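Local coordinates for transcriptional repressor, TetR family (Thermus thermophilus, PDB 3ANP), which represses transcription of fatty acid degradation genes as a TetR-family regulator that binds acyl-CoA such as lauroyl-CoA, at the interface of chains A and B. Coordinates in Å, arbitrary orientation; residue numbers count along the deposited sequence, not the author numbering. Chains: chain A/B, Transcriptional repressor, TetR family.

The interface of chains A and B. Residues chain A 193-195; chain B 144-146.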
# COMPACT_ATOMS: atom_id res chain seq x y z
N MSE A 193 5.42 -16.09 -8.53
CA MSE A 193 5.13 -17.25 -7.68
C MSE A 193 5.42 -18.56 -8.41
O MSE A 193 5.75 -19.57 -7.78
CB MSE A 193 3.65 -17.26 -7.27
CG MSE A 193 3.19 -15.98 -6.59
SE MSE A 193 1.28 -16.11 -6.22
CE MSE A 193 0.63 -14.86 -7.53
N LEU A 194 5.29 -18.53 -9.74
CA LEU A 194 5.53 -19.74 -10.55
C LEU A 194 7.00 -20.12 -10.54
O LEU A 194 7.88 -19.26 -10.63
CB LEU A 194 5.06 -19.51 -11.98
CG LEU A 194 3.54 -19.45 -12.16
CD1 LEU A 194 3.21 -18.87 -13.54
CD2 LEU A 194 2.95 -20.85 -12.01
N VAL A 195 7.27 -21.42 -10.44
CA VAL A 195 8.65 -21.89 -10.41
C VAL A 195 9.41 -21.56 -11.69
O VAL A 195 8.82 -21.43 -12.77
CB VAL A 195 8.75 -23.42 -10.15
CG1 VAL A 195 8.28 -23.73 -8.71
CG2 VAL A 195 7.93 -24.18 -11.18
N VAL B 144 3.86 -26.38 -9.05
CA VAL B 144 4.37 -25.29 -9.86
C VAL B 144 4.58 -23.95 -9.16
O VAL B 144 4.92 -22.97 -9.80
CB VAL B 144 3.47 -25.05 -11.09
CG1 VAL B 144 3.44 -26.30 -11.96
CG2 VAL B 144 2.05 -24.69 -10.63
N LEU B 145 4.38 -23.90 -7.84
CA LEU B 145 4.58 -22.65 -7.11
C LEU B 145 5.78 -22.78 -6.19
O LEU B 145 6.05 -23.85 -5.65
CB LEU B 145 3.34 -22.27 -6.29
CG LEU B 145 2.03 -21.96 -7.04
CD1 LEU B 145 0.97 -21.61 -6.01
CD2 LEU B 145 2.21 -20.79 -8.03
N ARG B 146 6.54 -21.70 -6.04
CA ARG B 146 7.71 -21.75 -5.18
C ARG B 146 7.33 -22.11 -3.73
O ARG B 146 6.24 -21.78 -3.27
CB ARG B 146 8.41 -20.40 -5.19
CG ARG B 146 7.58 -19.33 -4.53
CD ARG B 146 8.46 -18.19 -4.15
NE ARG B 146 8.81 -17.39 -5.29
CZ ARG B 146 9.97 -16.78 -5.48
NH1 ARG B 146 10.96 -16.88 -4.59
NH2 ARG B 146 10.12 -16.03 -6.55
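The backbone O of A:Met193, a selenomethionine, accepts a hydrogen bond from the backbone N of B:Arg146 at 2.9 Å, the donor nitrogen lying almost on the extension of the C=O bond (C=O...N 173°). Its companion runs the opposite way, from A:Val195 N to the O of B:Val144, also 2.9 Å, but here the donor sits above the carbonyl plane, 38° out of it. Together they frame an antiparallel beta bridge between A:Leu194 and B:Leu145, an example of how short loop segments from two copies of an all-helical protein can pair through an isolated bridge, two backbone bonds joining them and apolar side chains packing around. The chain A segment follows helix 178-191, and the chain B segment lies in the loop between helices 128-142 and 151-172; two-fold symmetry repeats the bridge with the chains exchanged, probably helping to tie together the TetR-type dimer.

Side chains pack against both faces of the bridge. On one, A:Leu194 and B:Leu145 cross obliquely, their CD2 methyls 4.0 Å apart, and CD2 of B:Leu145 also rests against CB of A:Met193 at 3.9 Å. On the other, A:Val195 straddles the bonded carbonyl: with CG1 anti to its own carbonyl carbon (chi1 -68°), CG2 is directed to CA of B:Val144 and CG1 towards CA of B:Arg146. With an alanine here both methyls are gone, and the B:Val144 carbonyl O they flank and the B:Arg146 CA would probably lose that apolar cover. The arginine's own chain starts beside the other bond, its aliphatic CG 3.7 Å from the O of A:Met193.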